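Local coordinates for multidrug resistance protein (Vibrio cholerae, PDB 1YC9) that probably acts as the outer-membrane exit channel of a multidrug efflux system, and could confer resistance to compounds such as puromycin and acriflavine, at residues L104-W115 against Y284-Y295. The protein carries 1 engineered substitution. Numbering follows the deposited sequence.
With BOG (octyl beta-D-glucopyranoside), chain B.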
ATOM      1  N   LEU A 104     -35.202 -32.077  27.257  1.00 14.91           N
ATOM      2  CA  LEU A 104     -34.012 -31.585  27.898  1.00 14.70           C
ATOM      3  C   LEU A 104     -32.979 -32.704  27.599  1.00 14.32           C
ATOM      4  O   LEU A 104     -33.234 -33.828  27.981  1.00 14.84           O
ATOM      5  CB  LEU A 104     -34.243 -31.490  29.417  1.00 15.77           C
ATOM      6  CG  LEU A 104     -33.016 -31.294  30.279  1.00 16.97           C
ATOM      7  CD1 LEU A 104     -32.328 -29.935  29.933  1.00 20.36           C
ATOM      8  CD2 LEU A 104     -33.387 -31.356  31.759  1.00 23.61           C
ATOM      9  N   THR A 105     -31.951 -32.345  26.817  1.00 15.23           N
ATOM     10  CA  THR A 105     -30.986 -33.328  26.318  1.00 15.64           C
ATOM     11  C   THR A 105     -29.565 -32.805  26.383  1.00 16.55           C
ATOM     12  O   THR A 105     -29.274 -31.584  26.336  1.00 17.41           O
ATOM     13  CB  THR A 105     -31.277 -33.728  24.873  1.00 15.58           C
ATOM     14  OG1 THR A 105     -31.199 -32.563  24.030  1.00 16.11           O
ATOM     15  CG2 THR A 105     -32.687 -34.322  24.723  1.00 17.27           C
ATOM     16  N   LEU A 106     -28.658 -33.783  26.488  1.00 15.24           N
ATOM     17  CA  LEU A 106     -27.247 -33.574  26.313  0.50 15.36           C
ATOM     18  C   LEU A 106     -26.949 -34.100  24.903  1.00 16.00           C
ATOM     19  O   LEU A 106     -27.362 -35.191  24.584  1.00 15.71           O
ATOM     20  CB  LEU A 106     -26.514 -34.405  27.382  0.50 15.77           C
ATOM     21  CG  LEU A 106     -24.996 -34.319  27.394  0.50 16.34           C
ATOM     22  CD1 LEU A 106     -24.518 -32.932  27.594  0.50 17.24           C
ATOM     23  CD2 LEU A 106     -24.495 -35.227  28.534  0.50 17.90           C
ATOM     24  N   ASN A 107     -26.257 -33.315  24.093  1.00 16.09           N
ATOM     25  CA  ASN A 107     -26.049 -33.605  22.696  1.00 17.64           C
ATOM     26  C   ASN A 107     -24.528 -33.662  22.478  1.00 17.58           C
ATOM     27  O   ASN A 107     -23.761 -32.882  23.066  1.00 18.42           O
ATOM     28  CB  ASN A 107     -26.587 -32.458  21.834  1.00 18.37           C
ATOM     29  CG  ASN A 107     -28.103 -32.316  21.875  1.00 25.06           C
ATOM     30  OD1 ASN A 107     -28.804 -33.010  22.597  1.00 29.29           O
ATOM     31  ND2 ASN A 107     -28.621 -31.356  21.087  1.00 27.43           N
ATOM     32  N   PHE A 108     -24.121 -34.519  21.545  1.00 16.78           N
ATOM     33  CA  PHE A 108     -22.751 -34.821  21.301  1.00 16.92           C
ATOM     34  C   PHE A 108     -22.561 -34.968  19.794  1.00 16.55           C
ATOM     35  O   PHE A 108     -23.381 -35.588  19.124  1.00 17.31           O
ATOM     36  CB  PHE A 108     -22.427 -36.116  21.959  1.00 18.47           C
ATOM     37  CG  PHE A 108     -21.117 -36.703  21.534  1.00 22.45           C
ATOM     38  CD1 PHE A 108     -19.971 -36.451  22.269  1.00 27.01           C
ATOM     39  CD2 PHE A 108     -21.038 -37.531  20.427  1.00 25.29           C
ATOM     40  CE1 PHE A 108     -18.767 -37.029  21.907  1.00 27.98           C
ATOM     41  CE2 PHE A 108     -19.821 -38.082  20.047  1.00 26.82           C
ATOM     42  CZ  PHE A 108     -18.701 -37.834  20.797  1.00 26.78           C
ATOM     43  N   GLN A 109     -21.490 -34.407  19.285  1.00 16.29           N
ATOM     44  CA  GLN A 109     -21.106 -34.608  17.882  1.00 18.63           C
ATOM     45  C   GLN A 109     -19.595 -34.761  17.753  1.00 18.20           C
ATOM     46  O   GLN A 109     -18.841 -34.084  18.431  1.00 17.73           O
ATOM     47  CB  GLN A 109     -21.608 -33.460  17.039  1.00 20.71           C
ATOM     48  CG  GLN A 109     -21.409 -33.625  15.556  1.00 28.78           C
ATOM     49  CD  GLN A 109     -22.532 -32.885  14.831  1.00 38.84           C
ATOM     50  OE1 GLN A 109     -23.500 -33.508  14.374  1.00 45.16           O
ATOM     51  NE2 GLN A 109     -22.469 -31.569  14.852  1.00 43.16           N
ATOM     52  N   TYR A 110     -19.159 -35.677  16.875  1.00 18.01           N
ATOM     53  CA  TYR A 110     -17.737 -35.956  16.614  1.00 17.38           C
ATOM     54  C   TYR A 110     -17.618 -36.317  15.102  1.00 17.57           C
ATOM     55  O   TYR A 110     -18.398 -37.108  14.552  1.00 18.00           O
ATOM     56  CB  TYR A 110     -17.181 -37.112  17.503  1.00 15.84           C
ATOM     57  CG  TYR A 110     -15.761 -37.414  17.153  1.00 14.31           C
ATOM     58  CD1 TYR A 110     -14.785 -36.454  17.308  1.00 15.62           C
ATOM     59  CD2 TYR A 110     -15.396 -38.638  16.540  1.00 15.78           C
ATOM     60  CE1 TYR A 110     -13.493 -36.695  17.003  1.00 13.11           C
ATOM     61  CE2 TYR A 110     -14.104 -38.885  16.195  1.00 15.63           C
ATOM     62  CZ  TYR A 110     -13.170 -37.966  16.387  1.00 15.66           C
ATOM     63  OH  TYR A 110     -11.899 -38.158  15.980  1.00 20.38           O
ATOM     64  N   ASP A 111     -16.691 -35.662  14.454  1.00 17.64           N
ATOM     65  CA  ASP A 111     -16.321 -35.929  13.079  1.00 19.22           C
ATOM     66  C   ASP A 111     -15.173 -36.940  13.059  1.00 19.73           C
ATOM     67  O   ASP A 111     -14.064 -36.626  13.533  1.00 19.08           O
ATOM     68  CB  ASP A 111     -15.896 -34.579  12.495  1.00 21.38           C
ATOM     69  CG  ASP A 111     -15.913 -34.527  11.001  1.00 27.26           C
ATOM     70  OD1 ASP A 111     -16.160 -35.563  10.380  1.00 36.96           O
ATOM     71  OD2 ASP A 111     -15.632 -33.469  10.365  1.00 28.40           O
ATOM     72  N   PHE A 112     -15.370 -38.098  12.434  1.00 20.78           N
ATOM     73  CA  PHE A 112     -14.281 -39.122  12.419  1.00 23.11           C
ATOM     74  C   PHE A 112     -12.928 -38.883  11.760  1.00 24.41           C
ATOM     75  O   PHE A 112     -11.893 -39.497  12.201  1.00 28.24           O
ATOM     76  CB  PHE A 112     -14.780 -40.451  11.914  1.00 23.46           C
ATOM     77  CG  PHE A 112     -15.523 -41.222  12.921  1.00 23.34           C
ATOM     78  CD1 PHE A 112     -16.908 -41.319  12.847  1.00 23.48           C
ATOM     79  CD2 PHE A 112     -14.858 -41.881  13.960  1.00 24.36           C
ATOM     80  CE1 PHE A 112     -17.611 -42.104  13.743  1.00 27.54           C
ATOM     81  CE2 PHE A 112     -15.554 -42.589  14.901  1.00 21.95           C
ATOM     82  CZ  PHE A 112     -16.931 -42.731  14.791  1.00 28.15           C
ATOM     83  N   ASP A 113     -12.913 -38.091  10.725  1.00 23.35           N
ATOM     84  CA  ASP A 113     -11.677 -37.716   9.980  1.00 22.90           C
ATOM     85  C   ASP A 113     -10.925 -38.846   9.290  1.00 20.36           C
ATOM     86  O   ASP A 113      -9.720 -38.852   9.283  1.00 19.15           O
ATOM     87  CB  ASP A 113     -10.703 -36.892  10.843  1.00 21.77           C
ATOM     88  CG  ASP A 113      -9.880 -35.930  10.002  1.00 23.08           C
ATOM     89  OD1 ASP A 113     -10.359 -35.575   8.895  1.00 21.75           O
ATOM     90  OD2 ASP A 113      -8.786 -35.487  10.364  1.00 20.61           O
ATOM     91  N   PHE A 114     -11.637 -39.742   8.629  1.00 21.50           N
ATOM     92  CA  PHE A 114     -10.965 -40.884   7.945  1.00 22.18           C
ATOM     93  C   PHE A 114      -9.971 -40.553   6.863  1.00 23.24           C
ATOM     94  O   PHE A 114      -9.036 -41.331   6.584  1.00 23.76           O
ATOM     95  CB  PHE A 114     -12.017 -41.809   7.363  1.00 23.43           C
ATOM     96  CG  PHE A 114     -12.624 -42.678   8.385  1.00 27.99           C
ATOM     97  CD1 PHE A 114     -13.923 -42.519   8.773  1.00 31.99           C
ATOM     98  CD2 PHE A 114     -11.844 -43.631   9.031  1.00 38.20           C
ATOM     99  CE1 PHE A 114     -14.484 -43.343   9.764  1.00 35.37           C
ATOM    100  CE2 PHE A 114     -12.397 -44.436  10.034  1.00 39.37           C
ATOM    101  CZ  PHE A 114     -13.729 -44.273  10.385  1.00 37.22           C
ATOM    102  N   TRP A 115     -10.151 -39.406   6.213  1.00 22.63           N
ATOM    103  CA  TRP A 115      -9.236 -39.005   5.157  1.00 21.74           C
ATOM    104  C   TRP A 115      -8.231 -37.937   5.555  1.00 22.47           C
ATOM    105  O   TRP A 115      -7.441 -37.461   4.731  1.00 22.55           O
ATOM    106  CB  TRP A 115     -10.047 -38.573   3.921  1.00 22.15           C
ATOM    107  CG  TRP A 115     -11.128 -39.445   3.754  1.00 24.92           C
ATOM    108  CD1 TRP A 115     -12.424 -39.227   4.139  1.00 29.47           C
ATOM    109  CD2 TRP A 115     -11.080 -40.766   3.237  1.00 29.79           C
ATOM    110  NE1 TRP A 115     -13.170 -40.353   3.912  1.00 29.71           N
ATOM    111  CE2 TRP A 115     -12.369 -41.298   3.333  1.00 28.77           C
ATOM    112  CE3 TRP A 115     -10.077 -41.542   2.669  1.00 35.51           C
ATOM    113  CZ2 TRP A 115     -12.682 -42.566   2.890  1.00 34.50           C
ATOM    114  CZ3 TRP A 115     -10.383 -42.803   2.239  1.00 38.07           C
ATOM    115  CH2 TRP A 115     -11.676 -43.299   2.329  1.00 36.09           C
ATOM    116  N   TYR A 284     -14.264 -37.177  -0.708  1.00 19.92           N
ATOM    117  CA  TYR A 284     -14.400 -38.439  -0.030  1.00 19.91           C
ATOM    118  C   TYR A 284     -15.522 -38.414   1.010  1.00 20.49           C
ATOM    119  O   TYR A 284     -15.995 -37.334   1.370  1.00 18.48           O
ATOM    120  CB  TYR A 284     -13.063 -38.810   0.630  1.00 19.91           C
ATOM    121  CG  TYR A 284     -12.034 -39.175  -0.404  1.00 24.33           C
ATOM    122  CD1 TYR A 284     -11.398 -38.199  -1.142  1.00 27.68           C
ATOM    123  CD2 TYR A 284     -11.692 -40.536  -0.640  1.00 29.74           C
ATOM    124  CE1 TYR A 284     -10.454 -38.525  -2.104  1.00 32.67           C
ATOM    125  CE2 TYR A 284     -10.755 -40.874  -1.612  1.00 32.25           C
ATOM    126  CZ  TYR A 284     -10.127 -39.855  -2.327  1.00 34.62           C
ATOM    127  OH  TYR A 284      -9.189 -40.120  -3.309  1.00 42.12           O
ATOM    128  N   PRO A 285     -15.992 -39.593   1.393  1.00 21.40           N
ATOM    129  CA  PRO A 285     -17.106 -39.666   2.329  1.00 22.52           C
ATOM    130  C   PRO A 285     -16.769 -39.008   3.663  1.00 24.55           C
ATOM    131  O   PRO A 285     -15.670 -39.153   4.144  1.00 26.64           O
ATOM    132  CB  PRO A 285     -17.369 -41.149   2.475  1.00 22.95           C
ATOM    133  CG  PRO A 285     -16.608 -41.891   1.372  1.00 23.17           C
ATOM    134  CD  PRO A 285     -15.572 -40.935   0.901  1.00 20.43           C
ATOM    135  N   ASP A 286     -17.676 -38.223   4.186  1.00 23.60           N
ATOM    136  CA  ASP A 286     -17.533 -37.694   5.529  1.00 23.53           C
ATOM    137  C   ASP A 286     -18.296 -38.531   6.549  1.00 21.00           C
ATOM    138  O   ASP A 286     -19.494 -38.709   6.427  1.00 18.54           O
ATOM    139  CB  ASP A 286     -18.078 -36.292   5.501  1.00 26.02           C
ATOM    140  CG  ASP A 286     -17.423 -35.448   6.494  1.00 30.39           C
ATOM    141  OD1 ASP A 286     -17.027 -34.283   6.171  1.00 31.65           O
ATOM    142  OD2 ASP A 286     -17.231 -35.951   7.639  1.00 34.68           O
ATOM    143  N   VAL A 287     -17.600 -39.049   7.597  1.00 20.02           N
ATOM    144  CA  VAL A 287     -18.221 -39.939   8.546  1.00 19.92           C
ATOM    145  C   VAL A 287     -18.243 -39.211   9.914  1.00 20.26           C
ATOM    146  O   VAL A 287     -17.218 -38.665  10.331  1.00 17.84           O
ATOM    147  CB  VAL A 287     -17.505 -41.277   8.703  1.00 21.82           C
ATOM    148  CG1 VAL A 287     -18.277 -42.175   9.693  1.00 24.04           C
ATOM    149  CG2 VAL A 287     -17.362 -41.973   7.363  1.00 24.97           C
ATOM    150  N   THR A 288     -19.427 -39.130  10.505  1.00 19.00           N
ATOM    151  CA  THR A 288     -19.634 -38.353  11.731  1.00 19.86           C
ATOM    152  C   THR A 288     -20.274 -39.297  12.731  1.00 19.98           C
ATOM    153  O   THR A 288     -20.657 -40.448  12.398  1.00 22.85           O
ATOM    154  CB  THR A 288     -20.482 -37.112  11.466  1.00 21.22           C
ATOM    155  OG1 THR A 288     -21.635 -37.539  10.744  1.00 26.31           O
ATOM    156  CG2 THR A 288     -19.773 -36.129  10.536  1.00 19.52           C
ATOM    157  N   LEU A 289     -20.240 -38.907  13.998  1.00 18.44           N
ATOM    158  CA  LEU A 289     -20.893 -39.636  15.029  1.00 17.42           C
ATOM    159  C   LEU A 289     -21.696 -38.597  15.833  1.00 17.35           C
ATOM    160  O   LEU A 289     -21.191 -37.481  16.108  1.00 17.94           O
ATOM    161  CB  LEU A 289     -19.868 -40.283  15.933  1.00 18.44           C
ATOM    162  CG  LEU A 289     -20.368 -41.135  17.081  1.00 19.40           C
ATOM    163  CD1 LEU A 289     -20.956 -42.455  16.692  1.00 17.06           C
ATOM    164  CD2 LEU A 289     -19.086 -41.426  17.938  1.00 21.35           C
ATOM    165  N   SER A 290     -22.943 -38.941  16.127  1.00 16.22           N
ATOM    166  CA  SER A 290     -23.831 -38.074  16.919  1.00 17.21           C
ATOM    167  C   SER A 290     -24.465 -38.905  17.995  1.00 14.85           C
ATOM    168  O   SER A 290     -24.680 -40.112  17.857  1.00 15.69           O
ATOM    169  CB  SER A 290     -24.996 -37.489  16.030  1.00 17.09           C
ATOM    170  OG  SER A 290     -24.384 -36.588  15.141  1.00 26.09           O
ATOM    171  N   ALA A 291     -24.834 -38.246  19.078  1.00 15.16           N
ATOM    172  CA  ALA A 291     -25.508 -38.905  20.120  1.00 14.07           C
ATOM    173  C   ALA A 291     -26.254 -37.870  20.974  1.00 13.12           C
ATOM    174  O   ALA A 291     -25.893 -36.693  20.998  1.00 14.43           O
ATOM    175  CB  ALA A 291     -24.519 -39.731  21.010  1.00 13.79           C
ATOM    176  N   PHE A 292     -27.262 -38.356  21.662  1.00 13.31           N
ATOM    177  CA  PHE A 292     -27.917 -37.568  22.701  1.00 14.25           C
ATOM    178  C   PHE A 292     -28.503 -38.426  23.741  1.00 12.47           C
ATOM    179  O   PHE A 292     -28.730 -39.622  23.542  1.00 12.88           O
ATOM    180  CB  PHE A 292     -29.016 -36.643  22.057  1.00 13.89           C
ATOM    181  CG  PHE A 292     -30.315 -37.285  21.843  1.00 13.35           C
ATOM    182  CD1 PHE A 292     -31.347 -37.180  22.806  1.00 16.24           C
ATOM    183  CD2 PHE A 292     -30.586 -37.969  20.676  1.00 18.53           C
ATOM    184  CE1 PHE A 292     -32.568 -37.778  22.605  1.00 15.40           C
ATOM    185  CE2 PHE A 292     -31.826 -38.501  20.463  1.00 17.64           C
ATOM    186  CZ  PHE A 292     -32.790 -38.456  21.397  1.00 15.71           C
ATOM    187  N   ILE A 293     -28.775 -37.827  24.914  1.00 12.50           N
ATOM    188  CA  ILE A 293     -29.462 -38.485  25.951  1.00 12.00           C
ATOM    189  C   ILE A 293     -30.219 -37.425  26.706  1.00 11.70           C
ATOM    190  O   ILE A 293     -29.733 -36.343  26.846  1.00 13.10           O
ATOM    191  CB  ILE A 293     -28.447 -39.167  26.965  1.00 13.16           C
ATOM    192  CG1 ILE A 293     -29.169 -40.072  27.947  1.00 16.14           C
ATOM    193  CG2 ILE A 293     -27.600 -38.128  27.619  1.00 17.08           C
ATOM    194  CD1 ILE A 293     -30.057 -41.175  27.400  1.00 18.82           C
ATOM    195  N   GLY A 294     -31.350 -37.787  27.187  1.00 13.17           N
ATOM    196  CA  GLY A 294     -32.204 -36.856  27.941  1.00 14.41           C
ATOM    197  C   GLY A 294     -33.615 -37.337  28.099  1.00 12.18           C
ATOM    198  O   GLY A 294     -33.932 -38.495  28.261  1.00 13.55           O
ATOM    199  N   TYR A 295     -34.530 -36.349  28.182  1.00 14.28           N
ATOM    200  CA  TYR A 295     -35.908 -36.525  28.463  1.00 12.23           C
ATOM    201  C   TYR A 295     -36.754 -35.759  27.398  1.00 12.15           C
ATOM    202  O   TYR A 295     -36.338 -34.708  26.936  1.00 12.95           O
ATOM    203  CB  TYR A 295     -36.240 -35.796  29.733  1.00 14.34           C
ATOM    204  CG  TYR A 295     -35.353 -36.260  30.914  1.00 15.22           C
ATOM    205  CD1 TYR A 295     -34.190 -35.574  31.210  1.00 20.97           C
ATOM    206  CD2 TYR A 295     -35.730 -37.326  31.682  1.00 20.33           C
ATOM    207  CE1 TYR A 295     -33.408 -35.943  32.289  1.00 21.64           C
ATOM    208  CE2 TYR A 295     -34.957 -37.698  32.800  1.00 19.83           C
ATOM    209  CZ  TYR A 295     -33.826 -36.989  33.069  1.00 26.09           C
ATOM    210  OH  TYR A 295     -33.021 -37.292  34.128  1.00 28.56           O
TER
HETATM  211  C1  BOG B1001     -33.017 -41.278  33.353  1.00 27.50           C
HETATM  212  O1  BOG B1001     -31.963 -40.717  32.687  1.00 23.45           O
HETATM  213  C2  BOG B1001     -32.618 -42.415  34.342  1.00 25.96           C
HETATM  214  O2  BOG B1001     -31.390 -43.099  33.991  1.00 19.65           O
HETATM  215  C3  BOG B1001     -33.817 -43.224  34.703  1.00 25.01           C
HETATM  216  O3  BOG B1001     -33.583 -44.198  35.679  1.00 20.24           O
HETATM  217  C4  BOG B1001     -35.248 -42.869  34.358  1.00 21.78           C
HETATM  218  O4  BOG B1001     -36.222 -43.889  34.212  1.00 25.28           O
HETATM  219  C5  BOG B1001     -35.389 -41.810  33.256  1.00 20.68           C
HETATM  220  O5  BOG B1001     -34.319 -41.093  32.829  1.00 24.34           O
HETATM  221  C6  BOG B1001     -36.760 -41.143  33.058  1.00 20.64           C
HETATM  222  O6  BOG B1001     -36.864 -40.424  34.338  1.00 21.86           O
HETATM  223  C1' BOG B1001     -32.098 -39.893  31.532  1.00 23.26           C
HETATM  224  C2' BOG B1001     -31.110 -38.784  31.563  1.00 20.52           C
HETATM  225  C3' BOG B1001     -29.685 -39.216  31.913  1.00 23.25           C
HETATM  226  C4' BOG B1001     -28.704 -38.082  31.769  1.00 25.34           C
HETATM  227  C5' BOG B1001     -27.309 -38.541  32.099  1.00 30.97           C
HETATM  228  C6' BOG B1001     -26.221 -37.551  31.676  1.00 35.49           C
HETATM  229  C7' BOG B1001     -25.904 -36.500  32.723  1.00 36.63           C
HETATM  230  C8' BOG B1001     -24.642 -35.732  32.335  1.00 35.38           C
HETATM  231  O   HOH W   1     -14.573 -38.828   7.894  1.00 14.51           O
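Backbone pairing joins residues 104-111 to 286-295: Leu104, Leu106, Phe108 and Tyr110 each exchange two N-H...O=C bonds with Tyr295, Ile293, Ala291 and Leu289, the shortest from Leu289 N to Tyr110 O at 2.6 Å. Past the strand end, Phe112 N still reaches Val287 O (2.9 Å), and a water then accepts from both Phe114 N and Val287 N. These are the two central strands of the chain's antiparallel four-stranded sheet; in outer membrane factors such as this one, three subunits each give four strands to a single transmembrane beta-barrel.

Apolar contacts dominate one face. With CG anti to its backbone N (chi1 -179°), Leu289 brings CD2 to the edge of the Phe108 ring at CE2 (4.0 Å), while its CB touches Phe112 CE1 (3.6 Å). The branches of Val287 lie between Phe112 and Phe114, CG1 against Phe112 CD1 (3.5 Å) and CG2 against Phe114 CD1. Octyl glucoside follows this face, its chain end near Leu106 CD2 and its sugar beside Tyr295.

The other face is mostly polar, with Phe292 among Thr105, Asn107, Gln109 and Ser290. At the end of the strand pair Asp111 OD1 and Asp286 OD2 approach to 3.0 Å, like charges whose repulsion is probably offset by Lys117, salt-bridged to Asp286 OD1; Asn118 bonds Asp111 OD2.

Beyond, Trp115 NE1 donates to Pro285 O (2.8 Å, N-H...O 131°), and Tyr284 CB sits over the five-membered ring, 3.5 Å from its centroid, with Phe114 CB across the opposite face.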